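Local coordinates for uncharacterized protein Rv2277c (Mycobacterium tuberculosis, PDB 5VUG), which carries a glycerophosphodiester phosphodiesterase domain of TIM-barrel type and probably hydrolyses phosphodiesters such as glycerophosphodiesters, at the interface of chains A and B. Sequence-based numbering; all coordinates share one arbitrary frame. Chains: chain A/B, Uncharacterized protein Rv2277c.

Contact 1: the interface of chains A and B. Residues chain A 184-185, 188-189; chain B 184, 212, 225-226.
A:Leu188 reaches across from the last turn of its helix and divides its isobutyl group between a strand and a helix of chain B. At its root, CB of A:Leu188 already lies 4.0 Å from B:Val225 CG1. With CG anti to the carbonyl carbon (chi1 -64°), beside the backbone N, the branch is carried toward chain B and its methyls separate there. CD1 stays with the valine, 3.8 Å from B:Val225 CG1, the two side chains meeting at about a right angle. CD2 goes to the aromatic ring of B:Phe184, coming within 3.8 Å of its CE1.

One turn back, A:Phe184 offers a ring face to chain B. B:Val212 CG1 sits over that face, offset toward the rim, and approaches CZ of A:Phe184 to 3.5 Å in a CH-pi contact. B:Val225 CG2 lies against A:Phe184 CB, so the two methyls of B:Val225 go to different residues of the A helix, CG2 to A:Phe184 and CG1 to A:Leu188.

The polar side of the patch is built from amides. A:Asn189 ND2 gives a hydrogen bond of 2.8 Å to the backbone carbonyl B:Asn226 O, nearly straight at 168° and in the carbonyl plane. The same nitrogen donates to A:Asn185 OD1 at 3.0 Å. Both acceptors lie close to the amide plane of A:Asn189, which fixes the rotation of this amide and settles which end is nitrogen. A:Asn185 OD1 also takes part in a water bridge: water 1 is 2.7 Å from it and 2.9 Å from the backbone B:Asn226 N. The strand residue B:Asn226 is thus engaged through both its N and its O.

In the fold, the end of helix 176-189 of chain A lies on strands 208-215 and 220-227 of chain B, with the B copy of the same helix brought in through its phenylalanine.

Contact 2: the interface of chains A and B. Residues chain A 225-228; chain B 188-189, 191.
The side chains of A:Glu228 and B:Asn189 cross aslant, with the carboxylate and amide planes turned 40° apart. The glutamate leaves its backbone with CG anti to the carbonyl carbon (chi1 -59°) and runs extended beyond it, which carries its outer part across the asparagine stem: A:Glu228 CD is 4.0 Å from B:Asn189 CB. This is van der Waals packing.

The two ends of the B:Asn189 amide have different tasks. ND2 reaches across to the carbonyl A:Asn226 O, the symmetry counterpart of the cross-chain amide bond of contact 1, and OD1 stays with its own chain, accepting from the backbone B:His191 N at 3.2 Å and from the imidazole as well. These two donors come from opposite faces of the amide plane, so the oxygen is held between them while the nitrogen points at the A strand.

Beside this pair, the end of the B helix meets the end of the A strand, and the leucine CB of B:Leu188 packs 4.0 Å from the backbone CA of A:Ala227. Just beyond, the backbone takes over. A:Glu228 N donates to the carbonyl B:Leu188 O at 2.8 Å, almost straight but tilted from the carbonyl plane. Water 2 joins the same carbonyl, 3.1 Å from B:Leu188 O, and reaches A:Glu228 O at 2.8 Å. The main chain just past the strand is therefore tied to the helix end both directly and through water.

B:His191 acts as a second-shell support for B:Asn189. Its ring stands near the A:Glu228 carboxylate without touching it; a carboxylate there could favour a protonated imidazole, though protonation is not seen. B:His191 ND1 donates to B:Asn189 OD1 at 3.0 Å, with the donor nitrogen 43° above the plane of the carbonyl, not on a lone pair.

Contact 1: the interface of chains A and B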
# COMPACT_ATOMS: atom_id res chain seq x y z
N PHE A 184 4.30 7.29 -0.71
CA PHE A 184 3.12 6.59 -0.23
C PHE A 184 2.35 7.41 0.81
O PHE A 184 1.12 7.35 0.85
CB PHE A 184 3.45 5.17 0.24
CG PHE A 184 3.46 4.17 -0.88
CD1 PHE A 184 2.26 3.68 -1.39
CD2 PHE A 184 4.65 3.75 -1.46
CE1 PHE A 184 2.25 2.77 -2.44
CE2 PHE A 184 4.64 2.83 -2.51
CZ PHE A 184 3.43 2.34 -3.00
N ASN A 185 3.05 8.18 1.65
CA ASN A 185 2.32 9.09 2.53
C ASN A 185 1.51 10.10 1.71
O ASN A 185 0.34 10.35 2.00
CB ASN A 185 3.28 9.82 3.48
CG ASN A 185 3.55 9.02 4.75
OD1 ASN A 185 2.71 8.24 5.21
ND2 ASN A 185 4.74 9.22 5.34
N LEU A 188 -1.52 8.20 0.07
CA LEU A 188 -2.51 7.55 0.92
C LEU A 188 -3.06 8.45 2.02
O LEU A 188 -4.17 8.18 2.49
CB LEU A 188 -1.95 6.25 1.51
CG LEU A 188 -1.63 5.15 0.49
CD1 LEU A 188 -0.93 3.97 1.16
CD2 LEU A 188 -2.91 4.68 -0.20
N ASN A 189 -2.34 9.49 2.44
CA ASN A 189 -2.85 10.38 3.48
C ASN A 189 -2.56 11.86 3.22
O ASN A 189 -2.93 12.70 4.06
CB ASN A 189 -2.36 9.96 4.88
CG ASN A 189 -0.84 9.96 5.00
OD1 ASN A 189 -0.21 11.00 4.89
ND2 ASN A 189 -0.26 8.78 5.24
N PHE B 184 -8.04 0.85 -2.60
CA PHE B 184 -6.62 1.04 -2.88
C PHE B 184 -6.36 1.30 -4.36
O PHE B 184 -5.45 2.08 -4.69
CB PHE B 184 -5.78 -0.10 -2.31
CG PHE B 184 -5.42 0.10 -0.86
CD1 PHE B 184 -4.40 0.98 -0.51
CD2 PHE B 184 -6.12 -0.54 0.15
CE1 PHE B 184 -4.07 1.20 0.83
CE2 PHE B 184 -5.79 -0.33 1.49
CZ PHE B 184 -4.76 0.54 1.82
N VAL B 212 3.04 -1.46 2.91
CA VAL B 212 3.19 -1.54 1.47
C VAL B 212 4.53 -2.20 1.18
O VAL B 212 5.56 -1.77 1.71
CB VAL B 212 3.14 -0.13 0.84
CG1 VAL B 212 3.44 -0.21 -0.63
CG2 VAL B 212 1.78 0.50 1.09
N VAL B 225 2.41 2.74 6.46
CA VAL B 225 1.70 3.94 6.03
C VAL B 225 0.30 3.91 6.60
O VAL B 225 -0.36 2.87 6.61
CB VAL B 225 1.61 4.05 4.49
CG1 VAL B 225 1.07 5.42 4.06
CG2 VAL B 225 2.97 3.78 3.84
N ASN B 226 -0.18 5.07 7.05
CA ASN B 226 -1.58 5.20 7.43
C ASN B 226 -2.39 5.66 6.23
O ASN B 226 -2.08 6.70 5.62
CB ASN B 226 -1.76 6.14 8.62
CG ASN B 226 -3.16 6.06 9.19
OD1 ASN B 226 -4.06 6.71 8.70
ND2 ASN B 226 -3.34 5.22 10.21
O HOH W 1 1.76 7.19 7.54

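Contact 2: the interface of chains A and B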
# COMPACT_ATOMS: atom_id res chain seq x y z
N VAL A 225 -1.74 -4.19 -5.87
CA VAL A 225 -2.17 -2.92 -6.45
C VAL A 225 -1.02 -2.33 -7.25
O VAL A 225 0.13 -2.37 -6.81
CB VAL A 225 -2.60 -1.90 -5.37
CG1 VAL A 225 -3.25 -0.66 -6.00
CG2 VAL A 225 -3.54 -2.54 -4.35
N ASN A 226 -1.34 -1.75 -8.40
CA ASN A 226 -0.35 -0.99 -9.15
C ASN A 226 -0.43 0.48 -8.73
O ASN A 226 -1.50 1.10 -8.80
CB ASN A 226 -0.54 -1.15 -10.65
CG ASN A 226 0.64 -0.59 -11.42
OD1 ASN A 226 0.70 0.60 -11.68
ND2 ASN A 226 1.61 -1.45 -11.75
N ALA A 227 0.69 1.02 -8.27
CA ALA A 227 0.75 2.37 -7.73
C ALA A 227 1.33 3.33 -8.76
O ALA A 227 2.39 3.07 -9.33
CB ALA A 227 1.60 2.40 -6.47
N GLU A 228 0.63 4.45 -8.99
CA GLU A 228 1.11 5.55 -9.82
C GLU A 228 1.34 6.74 -8.89
O GLU A 228 0.41 7.50 -8.59
CB GLU A 228 0.10 5.84 -10.92
CG GLU A 228 -0.16 4.62 -11.80
CD GLU A 228 -1.21 4.86 -12.87
OE1 GLU A 228 -1.51 6.04 -13.18
OE2 GLU A 228 -1.74 3.87 -13.41
N LEU B 188 -4.40 4.69 -5.31
CA LEU B 188 -3.05 4.55 -5.85
C LEU B 188 -2.96 4.67 -7.36
O LEU B 188 -1.89 5.02 -7.87
CB LEU B 188 -2.40 3.24 -5.37
CG LEU B 188 -2.17 3.13 -3.86
CD1 LEU B 188 -1.69 1.73 -3.49
CD2 LEU B 188 -1.16 4.18 -3.41
N ASN B 189 -4.05 4.41 -8.10
CA ASN B 189 -4.01 4.55 -9.55
C ASN B 189 -5.26 5.18 -10.16
O ASN B 189 -5.33 5.30 -11.39
CB ASN B 189 -3.68 3.19 -10.23
CG ASN B 189 -4.70 2.11 -9.92
OD1 ASN B 189 -5.87 2.23 -10.28
ND2 ASN B 189 -4.26 1.05 -9.24
N HIS B 191 -8.33 4.27 -10.61
CA HIS B 191 -9.26 3.43 -11.36
C HIS B 191 -10.31 2.84 -10.44
O HIS B 191 -10.00 2.34 -9.36
CB HIS B 191 -8.53 2.29 -12.06
CG HIS B 191 -7.69 2.73 -13.21
ND1 HIS B 191 -6.33 2.92 -13.12
CD2 HIS B 191 -8.02 3.04 -14.49
CE1 HIS B 191 -5.85 3.32 -14.29
NE2 HIS B 191 -6.86 3.39 -15.14
O HOH W 2 -1.05 7.56 -6.25

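Contacts 1 and 2 lie about 11 Å apart, measured between the centres of their C-alpha atoms, and belong to one two-fold symmetric interface. Both pair the end of helix 176-189 of one chain with strand 220-227 of the other, with the chains exchanged. Contact 1 covers more of the apolar flank and takes in strand 208-215, whereas contact 2 continues past the strand end and past the helix. Each chain thus contributes both helix and strand surfaces to the pair. The structure alone does not show whether this dimer forms outside the crystal.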